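Local structure of Sqt1 (Chaetomium thermophilum, 4ZOY) at residues T235-L239 with V276-R280; V183-H189 with L214-F220; D243-A247 with I320-L324; A206-E212 with E249-V255. The protein probably acts as a dedicated WD40 beta-propeller chaperone that captures a newly made ribosomal protein while it is still being translated. One frame throughout, in Å; residues are numbered along the deposited sequence.

All four contacts join neighbouring propeller blades. Contacts 1, 3 and 4 link the blade of strands 193-198 to 235-239, or the loop after it, to the blade of strands 252-257 to 320-324; contact 2 links the first of these to the blade before it. Contacts 1 and 2 are buried, 3 and 4 partly. Contact 1 is aliphatic, without hydrogen bonds between its segments. Contact 2 is aromatic, with histidines, tyrosines and waters, and meets contact 4 through Thr207, shared by His189 and Tyr217. Contact 3 sets an arginine and a phenylalanine on an outer strand, whereas contact 4 adds one backbone bond, one backbone-to-carboxylate bond and turn glycines. Phe246 of contact 3 touches the other three.

Contact 1: residues T235-L239 with V276-R280; sequences TVVSL and VGLPR
Aliphatic packing carries this buried contact, and Val237 is at its middle, placing each methyl on a different partner. With CG1 anti to the backbone N (chi1 169°), that branch meets Val276 CG1 at 4.0 Å, while Val237 CG2 meets Leu278 CD2 at 4.0 Å, the side chains nearly perpendicular. Leu239 comes at Val276 tip to tip, Leu239 CD1 lying 3.8 Å from Val276 CG1, so that Val276 is shared by two residues of 235-239. At the other end Val236 rests against the proline ring: its CG2 is 3.7 Å from Pro279 CD, and its CB is equally near Pro279 CG. An alanine in place of Pro279 would lack CG and CD, and Val236 would probably be left with a gap beside its CB and CG2. Val237 CG2 also lies 3.6 Å from Gly277 O, a plain van der Waals contact. No hydrogen bond joins the segments, which run roughly antiparallel but belong to separate sheets: backbone hydrogen bonds tie Val236 and Val237 to Val216, and Gly277 to Gly318. Such greasy seams between the outermost strand of one four-stranded blade and the third strand, with the turn after it, of the next are characteristic of a WD40 beta-propeller.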
loop_
_atom_site.group_PDB
_atom_site.type_symbol
_atom_site.label_atom_id
_atom_site.label_comp_id
_atom_site.label_asym_id
_atom_site.label_seq_id
_atom_site.Cartn_x
_atom_site.Cartn_y
_atom_site.Cartn_z
ATOM N N THR A 235 -14.063 -10.162 15.088
ATOM C CA THR A 235 -13.350 -10.646 13.905
ATOM C C THR A 235 -13.973 -11.886 13.294
ATOM O O THR A 235 -14.681 -12.626 13.973
ATOM C CB THR A 235 -11.887 -10.995 14.226
ATOM O OG1 THR A 235 -11.850 -12.175 15.050
ATOM C CG2 THR A 235 -11.185 -9.846 14.938
ATOM N N VAL A 236 -13.684 -12.124 12.016
ATOM C CA VAL A 236 -14.065 -13.385 11.368
ATOM C C VAL A 236 -12.921 -14.396 11.382
ATOM O O VAL A 236 -13.145 -15.599 11.204
ATOM C CB VAL A 236 -14.506 -13.205 9.908
ATOM C CG1 VAL A 236 -15.722 -12.299 9.832
ATOM C CG2 VAL A 236 -13.366 -12.661 9.051
ATOM N N VAL A 237 -11.707 -13.883 11.564
ATOM C CA VAL A 237 -10.483 -14.668 11.741
ATOM C C VAL A 237 -9.613 -13.968 12.771
ATOM O O VAL A 237 -9.414 -12.752 12.697
ATOM C CB VAL A 237 -9.667 -14.816 10.427
ATOM C CG1 VAL A 237 -8.279 -15.414 10.708
ATOM C CG2 VAL A 237 -10.407 -15.644 9.414
ATOM N N SER A 238 -9.112 -14.724 13.742
ATOM C CA SER A 238 -8.123 -14.237 14.690
ATOM C C SER A 238 -7.088 -15.335 14.890
ATOM O O SER A 238 -7.417 -16.423 15.374
ATOM C CB SER A 238 -8.764 -13.853 16.031
ATOM O OG SER A 238 -9.446 -12.610 15.948
ATOM N N LEU A 239 -5.847 -15.063 14.497
ATOM C CA LEU A 239 -4.756 -16.019 14.651
ATOM C C LEU A 239 -3.581 -15.338 15.330
ATOM O O LEU A 239 -3.237 -14.194 15.008
ATOM C CB LEU A 239 -4.342 -16.593 13.297
ATOM C CG LEU A 239 -5.392 -17.494 12.645
ATOM C CD1 LEU A 239 -5.071 -17.709 11.182
ATOM C CD2 LEU A 239 -5.454 -18.832 13.382
ATOM N N VAL A 276 -4.538 -17.823 4.524
ATOM C CA VAL A 276 -5.617 -18.133 5.463
ATOM C C VAL A 276 -6.967 -17.919 4.795
ATOM O O VAL A 276 -7.167 -16.938 4.080
ATOM C CB VAL A 276 -5.525 -17.262 6.733
ATOM C CG1 VAL A 276 -6.674 -17.559 7.686
ATOM C CG2 VAL A 276 -4.196 -17.489 7.439
ATOM N N GLY A 277 -7.898 -18.845 5.011
ATOM C CA GLY A 277 -9.220 -18.706 4.428
ATOM C C GLY A 277 -10.089 -17.656 5.112
ATOM O O GLY A 277 -10.007 -17.448 6.327
ATOM N N LEU A 278 -10.920 -17.004 4.306
ATOM C CA LEU A 278 -11.891 -16.022 4.791
ATOM C C LEU A 278 -13.298 -16.486 4.470
ATOM O O LEU A 278 -13.499 -17.195 3.488
ATOM C CB LEU A 278 -11.662 -14.664 4.138
ATOM C CG LEU A 278 -10.319 -13.988 4.381
ATOM C CD1 LEU A 278 -10.300 -12.701 3.557
ATOM C CD2 LEU A 278 -10.091 -13.725 5.863
ATOM N N PRO A 279 -14.281 -16.061 5.272
ATOM C CA PRO A 279 -15.668 -16.328 4.876
ATOM C C PRO A 279 -16.092 -15.408 3.737
ATOM O O PRO A 279 -15.630 -14.273 3.664
ATOM C CB PRO A 279 -16.451 -16.022 6.152
ATOM C CG PRO A 279 -15.667 -14.899 6.775
ATOM C CD PRO A 279 -14.207 -15.263 6.509
ATOM N N ARG A 280 -16.962 -15.890 2.857
ATOM C CA ARG A 280 -17.470 -15.049 1.777
ATOM C C ARG A 280 -18.747 -14.349 2.251
ATOM O O ARG A 280 -19.640 -14.990 2.796
ATOM C CB ARG A 280 -17.722 -15.880 0.520
ATOM C CG ARG A 280 -17.248 -15.207 -0.764
ATOM C CD ARG A 280 -15.730 -15.277 -0.910
ATOM N NE ARG A 280 -15.187 -16.592 -0.570
ATOM C CZ ARG A 280 -15.244 -17.658 -1.364
ATOM N NH1 ARG A 280 -15.812 -17.571 -2.559
ATOM N NH2 ARG A 280 -14.719 -18.813 -0.964
#

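Contact 2: residues V183-H189 with L214-F220; sequences VQSYFLH and LHVYDVF
Tyr186 and Tyr217 lie almost flat on one another, an offset stack between two blades with centroids 3.9 Å apart and planes 11° from parallel. The side chains run in opposite senses, which puts Tyr186 CE2 3.4 Å from Tyr217 CG and the Tyr186 hydroxyl past the far rim, beside Tyr217 CB. A water 2.7 Å from Tyr186 OH lies at the ring edge, in its plane. Leu188 presses its CB on one face of the His215 ring, 3.7 Å from the centroid, a CH-pi contact, and its CD1 reaches the edge of Tyr217. A second water bridges Leu188 O and His215 NE2, whereas His215 ND1 is held by Ser238. Tyr217 and Asp218 probably stand where WD repeats have their Trp-Asp pair, and His189, Thr207 and Tyr217 form a hydrogen-bonded group resembling the His-Ser/Thr-Trp part of the classical tetrad: both His189 NE2 and Tyr217 OH bond Thr207 OG1. His189 ND1 is hydrogen-bonded to Ser213 OG and merely packs on His215 CD2, 3.5 Å away. At the other end Gln184 bends at its second torsion (chi2 -78°), bringing the amide to the turn after Tyr217. There Gln184 NE2 donates to Val219 O at 2.8 Å, nearly straight at 171°, in its own amide plane but from above that of the carbonyl. Beside it Val183 CG1 packs against Val219 CG1 at 4.2 Å.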
loop_
_atom_site.group_PDB
_atom_site.type_symbol
_atom_site.label_atom_id
_atom_site.label_comp_id
_atom_site.label_asym_id
_atom_site.label_seq_id
_atom_site.Cartn_x
_atom_site.Cartn_y
_atom_site.Cartn_z
ATOM N N VAL A 183 -16.188 4.552 13.146
ATOM C CA VAL A 183 -16.942 3.325 12.873
ATOM C C VAL A 183 -16.499 2.186 13.788
ATOM O O VAL A 183 -17.330 1.459 14.346
ATOM C CB VAL A 183 -16.775 2.908 11.413
ATOM C CG1 VAL A 183 -17.567 1.635 11.113
ATOM C CG2 VAL A 183 -17.200 4.043 10.493
ATOM N N GLN A 184 -15.184 2.028 13.929
ATOM C CA GLN A 184 -14.594 1.013 14.797
ATOM C C GLN A 184 -13.291 1.487 15.402
ATOM O O GLN A 184 -12.571 2.281 14.795
ATOM C CB GLN A 184 -14.306 -0.286 14.032
ATOM C CG GLN A 184 -15.478 -0.931 13.349
ATOM C CD GLN A 184 -16.386 -1.690 14.293
ATOM O OE1 GLN A 184 -16.136 -1.774 15.494
ATOM N NE2 GLN A 184 -17.443 -2.270 13.740
ATOM N N SER A 185 -12.992 0.983 16.593
ATOM C CA SER A 185 -11.666 1.116 17.181
ATOM C C SER A 185 -11.328 -0.216 17.829
ATOM O O SER A 185 -11.966 -0.629 18.802
ATOM C CB SER A 185 -11.600 2.260 18.197
ATOM O OG SER A 185 -12.453 2.010 19.305
ATOM N N TYR A 186 -10.340 -0.900 17.265
ATOM C CA TYR A 186 -9.963 -2.238 17.700
ATOM C C TYR A 186 -8.627 -2.241 18.413
ATOM O O TYR A 186 -7.705 -1.531 18.002
ATOM C CB TYR A 186 -9.858 -3.185 16.516
ATOM C CG TYR A 186 -11.102 -3.362 15.691
ATOM C CD1 TYR A 186 -12.195 -4.069 16.184
ATOM C CD2 TYR A 186 -11.168 -2.865 14.394
ATOM C CE1 TYR A 186 -13.330 -4.250 15.412
ATOM C CE2 TYR A 186 -12.289 -3.043 13.620
ATOM C CZ TYR A 186 -13.367 -3.744 14.131
ATOM O OH TYR A 186 -14.477 -3.927 13.338
ATOM N N PHE A 187 -8.515 -3.059 19.455
ATOM C CA PHE A 187 -7.310 -3.124 20.270
ATOM C C PHE A 187 -6.893 -4.564 20.508
ATOM O O PHE A 187 -6.592 -4.964 21.634
ATOM C CB PHE A 187 -7.540 -2.401 21.605
ATOM C CG PHE A 187 -8.016 -0.991 21.438
ATOM C CD1 PHE A 187 -7.110 0.035 21.223
ATOM C CD2 PHE A 187 -9.366 -0.695 21.467
ATOM C CE1 PHE A 187 -7.546 1.335 21.047
ATOM C CE2 PHE A 187 -9.807 0.606 21.295
ATOM C CZ PHE A 187 -8.895 1.618 21.081
ATOM N N LEU A 188 -6.864 -5.343 19.438
ATOM C CA LEU A 188 -6.565 -6.767 19.543
ATOM C C LEU A 188 -5.074 -7.073 19.392
ATOM O O LEU A 188 -4.550 -7.905 20.129
ATOM C CB LEU A 188 -7.382 -7.558 18.518
ATOM C CG LEU A 188 -8.898 -7.505 18.743
ATOM C CD1 LEU A 188 -9.631 -8.390 17.758
ATOM C CD2 LEU A 188 -9.247 -7.893 20.170
ATOM N N HIS A 189 -4.389 -6.428 18.444
ATOM C CA HIS A 189 -2.933 -6.577 18.358
ATOM C C HIS A 189 -2.294 -6.055 19.641
ATOM O O HIS A 189 -2.789 -5.090 20.216
ATOM C CB HIS A 189 -2.337 -5.811 17.177
ATOM C CG HIS A 189 -2.823 -6.247 15.827
ATOM N ND1 HIS A 189 -2.722 -7.540 15.365
ATOM C CD2 HIS A 189 -3.353 -5.526 14.813
ATOM C CE1 HIS A 189 -3.188 -7.602 14.128
ATOM N NE2 HIS A 189 -3.575 -6.391 13.771
ATOM N N LEU A 214 -2.762 -11.915 13.334
ATOM C CA LEU A 214 -3.627 -11.503 12.233
ATOM C C LEU A 214 -5.048 -11.407 12.751
ATOM O O LEU A 214 -5.536 -12.357 13.346
ATOM C CB LEU A 214 -3.580 -12.511 11.081
ATOM C CG LEU A 214 -4.731 -12.538 10.070
ATOM C CD1 LEU A 214 -4.678 -11.314 9.140
ATOM C CD2 LEU A 214 -4.729 -13.808 9.230
ATOM N N HIS A 215 -5.707 -10.276 12.532
ATOM C CA HIS A 215 -7.125 -10.144 12.839
ATOM C C HIS A 215 -7.844 -9.628 11.613
ATOM O O HIS A 215 -7.355 -8.721 10.930
ATOM C CB HIS A 215 -7.361 -9.230 14.036
ATOM C CG HIS A 215 -6.758 -9.757 15.295
ATOM N ND1 HIS A 215 -7.302 -10.826 15.979
ATOM C CD2 HIS A 215 -5.639 -9.403 15.967
ATOM C CE1 HIS A 215 -6.552 -11.091 17.031
ATOM N NE2 HIS A 215 -5.535 -10.247 17.048
ATOM N N VAL A 216 -9.000 -10.212 11.322
ATOM C CA VAL A 216 -9.788 -9.780 10.187
ATOM C C VAL A 216 -11.138 -9.297 10.711
ATOM O O VAL A 216 -11.976 -10.098 11.123
ATOM C CB VAL A 216 -9.967 -10.905 9.157
ATOM C CG1 VAL A 216 -10.721 -10.379 7.953
ATOM C CG2 VAL A 216 -8.594 -11.456 8.724
ATOM N N TYR A 217 -11.326 -7.976 10.698
ATOM C CA TYR A 217 -12.458 -7.354 11.385
ATOM C C TYR A 217 -13.707 -7.306 10.547
ATOM O O TYR A 217 -13.675 -6.985 9.359
ATOM C CB TYR A 217 -12.112 -5.929 11.828
ATOM C CG TYR A 217 -10.765 -5.816 12.488
ATOM C CD1 TYR A 217 -10.566 -6.212 13.806
ATOM C CD2 TYR A 217 -9.685 -5.320 11.777
ATOM C CE1 TYR A 217 -9.311 -6.114 14.394
ATOM C CE2 TYR A 217 -8.442 -5.219 12.348
ATOM C CZ TYR A 217 -8.257 -5.614 13.654
ATOM O OH TYR A 217 -7.003 -5.511 14.201
ATOM N N ASP A 218 -14.824 -7.614 11.201
ATOM C CA ASP A 218 -16.162 -7.469 10.636
ATOM C C ASP A 218 -16.632 -6.020 10.757
ATOM O O ASP A 218 -17.442 -5.692 11.630
ATOM C CB ASP A 218 -17.129 -8.408 11.366
ATOM C CG ASP A 218 -18.547 -8.339 10.831
ATOM O OD1 ASP A 218 -18.732 -8.147 9.617
ATOM O OD2 ASP A 218 -19.480 -8.511 11.650
ATOM N N VAL A 219 -16.117 -5.158 9.886
ATOM C CA VAL A 219 -16.176 -3.719 10.135
ATOM C C VAL A 219 -17.609 -3.174 10.179
ATOM O O VAL A 219 -17.916 -2.279 10.983
ATOM C CB VAL A 219 -15.361 -2.962 9.071
ATOM C CG1 VAL A 219 -15.586 -1.459 9.173
ATOM C CG2 VAL A 219 -13.879 -3.290 9.254
ATOM N N PHE A 220 -18.480 -3.713 9.336
ATOM C CA PHE A 220 -19.838 -3.186 9.230
ATOM C C PHE A 220 -20.907 -4.129 9.766
ATOM O O PHE A 220 -22.092 -3.910 9.524
ATOM C CB PHE A 220 -20.126 -2.815 7.779
ATOM C CG PHE A 220 -19.178 -1.776 7.236
ATOM C CD1 PHE A 220 -19.286 -0.446 7.609
ATOM C CD2 PHE A 220 -18.152 -2.144 6.388
ATOM C CE1 PHE A 220 -18.392 0.505 7.124
ATOM C CE2 PHE A 220 -17.257 -1.199 5.894
ATOM C CZ PHE A 220 -17.370 0.124 6.264
HETATM O O HOH W 1 -19.329 -4.663 13.973
HETATM O O HOH W 2 -16.175 -5.787 14.402
HETATM O O HOH W 3 -3.868 -10.512 19.347
HETATM O O HOH W 4 -5.982 -4.398 16.811
#

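Contact 3: residues D243-A247 with I320-L324; sequences DQRFA and ILASL
The loop backbone at Arg245 and Phe246 passes the start of strand 320-324, the CA atoms of Phe246 and Ile320 being 7.1 Å apart. Residues 243-247 form a tight turn in which Phe246 N and Ala247 N both donate to Asp243 O, whereas 320-324 is a strand with a kink at Leu321. In the WD40 propeller this loop leads from the outermost strand of one blade, 235-239, to the innermost strand of the next, and the strand it meets is the outermost one of that next blade. Ile320 carries the packing and splits it between two partners. Ile320 CD1 arrives at the edge of the Phe246 ring, 3.5 Å from Phe246 CD1. Its other branches lie along the arginine: Ile320 CG1 is 3.7 Å from Arg245 CG, and Ile320 CG2 is 3.7 Å from Arg245 NE. Arg245 gets there with CG anti to its own nitrogen (chi1 168°) and a bend at the next bond (chi2 54°), after which the chain runs straight toward the strand. Replacing Ile320 by an alanine would probably open a gap at the edge of Phe246 and leave the arginine stem freer to swing, since CG1, CG2 and CD1 would be lost. Phe246 is also packed by Leu239 and Val276. Arg245 O bonds Lys274 NZ. The guanidinium lies near Ser323, which has two conformers, so that approach is doubtful. A water accepts weakly from Arg245 NE at 3.2 Å and donates to Ile320 O at 2.9 Å.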
loop_
_atom_site.group_PDB
_atom_site.type_symbol
_atom_site.label_atom_id
_atom_site.label_comp_id
_atom_site.label_asym_id
_atom_site.label_seq_id
_atom_site.Cartn_x
_atom_site.Cartn_y
_atom_site.Cartn_z
ATOM N N ASP A 243 -0.953 -20.136 17.938
ATOM C CA ASP A 243 -1.334 -21.022 16.849
ATOM C C ASP A 243 -0.073 -21.443 16.082
ATOM O O ASP A 243 0.397 -20.728 15.196
ATOM C CB ASP A 243 -2.356 -20.334 15.928
ATOM C CG ASP A 243 -3.638 -19.919 16.665
ATOM O OD1 ASP A 243 -4.399 -20.818 17.090
ATOM O OD2 ASP A 243 -3.912 -18.700 16.798
ATOM N N GLN A 244 0.473 -22.603 16.441
ATOM C CA GLN A 244 1.788 -23.049 15.984
ATOM C C GLN A 244 1.925 -23.145 14.466
ATOM O O GLN A 244 3.002 -22.938 13.912
ATOM C CB GLN A 244 2.115 -24.415 16.596
ATOM C CG GLN A 244 2.527 -24.362 18.060
ATOM C CD GLN A 244 2.545 -25.731 18.713
ATOM O OE1 GLN A 244 1.844 -26.646 18.283
ATOM N NE2 GLN A 244 3.351 -25.877 19.760
ATOM N N ARG A 245 0.828 -23.466 13.798
ATOM C CA ARG A 245 0.842 -23.633 12.351
ATOM C C ARG A 245 0.822 -22.256 11.668
ATOM O O ARG A 245 1.102 -22.132 10.472
ATOM C CB ARG A 245 -0.341 -24.517 11.921
ATOM C CG ARG A 245 -0.626 -24.561 10.448
ATOM C CD ARG A 245 0.636 -24.950 9.706
ATOM N NE ARG A 245 0.443 -24.888 8.268
ATOM C CZ ARG A 245 1.373 -25.206 7.377
ATOM N NH1 ARG A 245 2.580 -25.575 7.787
ATOM N NH2 ARG A 245 1.105 -25.135 6.072
ATOM N N PHE A 246 0.553 -21.216 12.453
ATOM C CA PHE A 246 0.443 -19.869 11.907
ATOM C C PHE A 246 1.625 -18.985 12.271
ATOM O O PHE A 246 2.006 -18.101 11.502
ATOM C CB PHE A 246 -0.842 -19.202 12.401
ATOM C CG PHE A 246 -1.018 -17.803 11.886
ATOM C CD1 PHE A 246 -1.348 -17.599 10.554
ATOM C CD2 PHE A 246 -0.832 -16.699 12.712
ATOM C CE1 PHE A 246 -1.499 -16.333 10.041
ATOM C CE2 PHE A 246 -0.990 -15.405 12.195
ATOM C CZ PHE A 246 -1.319 -15.235 10.855
ATOM N N ALA A 247 2.190 -19.219 13.451
ATOM C CA ALA A 247 3.183 -18.327 14.038
ATOM C C ALA A 247 4.392 -18.082 13.142
ATOM O O ALA A 247 5.060 -19.014 12.705
ATOM C CB ALA A 247 3.641 -18.884 15.381
ATOM N N ILE A 320 -5.308 -22.509 7.859
ATOM C CA ILE A 320 -4.125 -22.266 7.054
ATOM C C ILE A 320 -4.166 -23.150 5.821
ATOM O O ILE A 320 -4.113 -24.383 5.927
ATOM C CB ILE A 320 -2.840 -22.553 7.836
ATOM C CG1 ILE A 320 -2.872 -21.878 9.211
ATOM C CG2 ILE A 320 -1.630 -22.140 7.018
ATOM C CD1 ILE A 320 -2.980 -20.386 9.169
ATOM N N LEU A 321 -4.202 -22.555 4.656
ATOM C CA LEU A 321 -4.362 -23.273 3.424
ATOM C C LEU A 321 -3.021 -23.540 2.733
ATOM O O LEU A 321 -2.930 -24.384 1.922
ATOM C CB LEU A 321 -5.266 -22.477 2.482
ATOM C CG LEU A 321 -6.681 -22.229 3.004
ATOM C CD1 LEU A 321 -7.441 -21.250 2.136
ATOM C CD2 LEU A 321 -7.456 -23.524 3.105
ATOM N N ALA A 322 -2.033 -22.736 3.067
ATOM C CA ALA A 322 -0.694 -22.878 2.548
ATOM C C ALA A 322 0.272 -22.053 3.368
ATOM O O ALA A 322 -0.127 -21.171 4.004
ATOM C CB ALA A 322 -0.623 -22.482 1.093
ATOM N N SER A 323 1.510 -22.606 3.421
ATOM C CA SER A 323 2.594 -21.897 4.082
ATOM C C SER A 323 3.760 -21.858 3.114
ATOM O O SER A 323 4.041 -22.848 2.448
ATOM C CB SER A 323 3.007 -22.579 5.390
ATOM O OG SER A 323 1.975 -22.503 6.358
ATOM N N LEU A 324 4.380 -20.756 3.063
ATOM C CA LEU A 324 5.490 -20.528 2.166
ATOM C C LEU A 324 6.743 -19.895 2.700
ATOM O O LEU A 324 6.728 -18.942 3.379
ATOM C CB LEU A 324 5.060 -19.690 0.944
ATOM C CG LEU A 324 3.710 -20.006 0.326
ATOM C CD1 LEU A 324 3.216 -18.881 -0.567
ATOM C CD2 LEU A 324 3.813 -21.248 -0.493
HETATM O O HOH W 5 -2.393 -26.176 7.482
#

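Contact 4: residues A206-E212 with E249-V255; sequences ATVSEDE and EGGLFSV
Leu252 points at the facing blade from the first residue of its strand. Its CB lies 3.6 Å from Ser209 O and 3.7 Å from Val208 CB, the two side chains crossing at about a right angle. Further out, CG, set anti to the carbonyl carbon (chi1 -64°), is 4.2 Å from Glu212 O; the extended second torsion (chi2 173°) then carries Leu252 CD1 to Glu212 O at 3.6 Å and to Val208 CG1 at 3.9 Å. The backbone of the same residue is held as well: Leu252 N donates to Ser209 O at 3.1 Å. Glu212 N, closing the type I turn 209-212, bonds the same oxygen from the opposite face of its plane, so this carbonyl is gripped twice. Ser209 OG accepts from Asp211 N, an ST turn, and is itself bonded to Pro192 O. Gly251 fits against this turn because a side chain there would collide with Glu210 O. Beyond it the extended Glu212 chain passes Gly251 CA, and its OE2 takes a bond from Gly250 N at 3.3 Å, from well above the carboxylate plane. At the other end Val208 CG1 meets Val255 CB at 4.0 Å. Strand 204-209 is the second of its WD40 blade and strand 252-257 the innermost of the next; between them Val208 and Val255 both touch Ala195 of strand 193-198, while Val208 and Leu252 rest on Val266 of strand 263-268.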
loop_
_atom_site.group_PDB
_atom_site.type_symbol
_atom_site.label_atom_id
_atom_site.label_comp_id
_atom_site.label_asym_id
_atom_site.label_seq_id
_atom_site.Cartn_x
_atom_site.Cartn_y
_atom_site.Cartn_z
ATOM N N ALA A 206 -8.345 -6.830 7.086
ATOM C CA ALA A 206 -7.308 -7.703 7.622
ATOM C C ALA A 206 -6.089 -6.903 8.023
ATOM O O ALA A 206 -5.553 -6.153 7.214
ATOM C CB ALA A 206 -6.930 -8.757 6.595
ATOM N N THR A 207 -5.663 -7.051 9.270
ATOM C CA THR A 207 -4.473 -6.349 9.747
ATOM C C THR A 207 -3.517 -7.298 10.448
ATOM O O THR A 207 -3.913 -8.336 10.999
ATOM C CB THR A 207 -4.825 -5.176 10.682
ATOM O OG1 THR A 207 -5.376 -5.671 11.912
ATOM C CG2 THR A 207 -5.830 -4.239 10.008
ATOM N N VAL A 208 -2.243 -6.942 10.396
ATOM C CA VAL A 208 -1.185 -7.773 10.963
ATOM C C VAL A 208 -0.277 -6.949 11.852
ATOM O O VAL A 208 -0.283 -5.722 11.792
ATOM C CB VAL A 208 -0.349 -8.451 9.868
ATOM C CG1 VAL A 208 -1.199 -9.448 9.111
ATOM C CG2 VAL A 208 0.262 -7.410 8.918
ATOM N N SER A 209 0.513 -7.644 12.669
ATOM C CA SER A 209 1.301 -7.003 13.712
ATOM C C SER A 209 2.673 -7.637 13.880
ATOM O O SER A 209 2.865 -8.821 13.581
ATOM C CB SER A 209 0.535 -7.060 15.044
ATOM O OG SER A 209 1.310 -6.606 16.143
ATOM N N GLU A 210 3.617 -6.823 14.355
ATOM C CA GLU A 210 4.921 -7.305 14.812
ATOM C C GLU A 210 4.794 -8.421 15.846
ATOM O O GLU A 210 5.703 -9.230 15.990
ATOM C CB GLU A 210 5.741 -6.154 15.406
ATOM C CG GLU A 210 6.236 -5.164 14.379
ATOM C CD GLU A 210 7.112 -4.071 14.967
ATOM O OE1 GLU A 210 7.474 -4.154 16.162
ATOM O OE2 GLU A 210 7.423 -3.117 14.224
ATOM N N ASP A 211 3.670 -8.466 16.559
ATOM C CA ASP A 211 3.468 -9.465 17.612
ATOM C C ASP A 211 3.010 -10.818 17.053
ATOM O O ASP A 211 2.713 -11.743 17.813
ATOM C CB ASP A 211 2.476 -8.930 18.669
ATOM C CG ASP A 211 1.007 -9.139 18.297
ATOM O OD1 ASP A 211 0.672 -9.470 17.136
ATOM O OD2 ASP A 211 0.160 -8.962 19.198
ATOM N N GLU A 212 2.955 -10.900 15.718
ATOM C CA GLU A 212 2.699 -12.119 14.939
ATOM C C GLU A 212 1.211 -12.434 14.760
ATOM O O GLU A 212 0.862 -13.451 14.164
ATOM C CB GLU A 212 3.453 -13.321 15.547
ATOM C CG GLU A 212 4.960 -13.057 15.587
ATOM C CD GLU A 212 5.766 -14.066 16.384
ATOM O OE1 GLU A 212 5.332 -15.225 16.510
ATOM O OE2 GLU A 212 6.862 -13.694 16.852
ATOM N N GLU A 249 7.829 -16.391 13.543
ATOM C CA GLU A 249 8.736 -15.797 14.517
ATOM C C GLU A 249 9.433 -14.564 13.948
ATOM O O GLU A 249 10.055 -14.626 12.882
ATOM C CB GLU A 249 9.776 -16.825 14.984
ATOM C CG GLU A 249 10.689 -16.296 16.078
ATOM C CD GLU A 249 11.527 -17.385 16.727
ATOM O OE1 GLU A 249 11.841 -18.386 16.048
ATOM O OE2 GLU A 249 11.864 -17.240 17.923
ATOM N N GLY A 250 9.312 -13.448 14.663
ATOM C CA GLY A 250 9.916 -12.201 14.245
ATOM C C GLY A 250 8.877 -11.204 13.761
ATOM O O GLY A 250 9.178 -10.027 13.581
ATOM N N GLY A 251 7.658 -11.678 13.535
ATOM C CA GLY A 251 6.556 -10.773 13.236
ATOM C C GLY A 251 6.014 -10.787 11.817
ATOM O O GLY A 251 6.594 -11.360 10.902
ATOM N N LEU A 252 4.863 -10.149 11.655
ATOM C CA LEU A 252 4.237 -9.975 10.342
ATOM C C LEU A 252 4.329 -8.519 9.896
ATOM O O LEU A 252 4.197 -7.609 10.714
ATOM C CB LEU A 252 2.773 -10.415 10.377
ATOM C CG LEU A 252 2.542 -11.902 10.655
ATOM C CD1 LEU A 252 1.041 -12.143 10.837
ATOM C CD2 LEU A 252 3.117 -12.797 9.560
ATOM N N PHE A 253 4.524 -8.314 8.595
ATOM C CA PHE A 253 4.837 -6.994 8.053
ATOM C C PHE A 253 4.027 -6.613 6.826
ATOM O O PHE A 253 4.057 -5.457 6.394
ATOM C CB PHE A 253 6.328 -6.927 7.710
ATOM C CG PHE A 253 7.218 -7.191 8.890
ATOM C CD1 PHE A 253 7.290 -6.272 9.923
ATOM C CD2 PHE A 253 7.945 -8.367 8.986
ATOM C CE1 PHE A 253 8.090 -6.511 11.036
ATOM C CE2 PHE A 253 8.749 -8.609 10.091
ATOM C CZ PHE A 253 8.817 -7.680 11.114
ATOM N N SER A 254 3.312 -7.577 6.254
ATOM C CA SER A 254 2.536 -7.314 5.040
ATOM C C SER A 254 1.287 -8.188 4.993
ATOM O O SER A 254 1.222 -9.247 5.628
ATOM C CB SER A 254 3.397 -7.525 3.786
ATOM O OG SER A 254 3.935 -8.842 3.765
ATOM N N VAL A 255 0.293 -7.735 4.232
ATOM C CA VAL A 255 -0.991 -8.419 4.150
ATOM C C VAL A 255 -1.670 -8.030 2.843
ATOM O O VAL A 255 -1.535 -6.901 2.371
ATOM C CB VAL A 255 -1.881 -8.092 5.386
ATOM C CG1 VAL A 255 -2.222 -6.609 5.446
ATOM C CG2 VAL A 255 -3.161 -8.928 5.389
#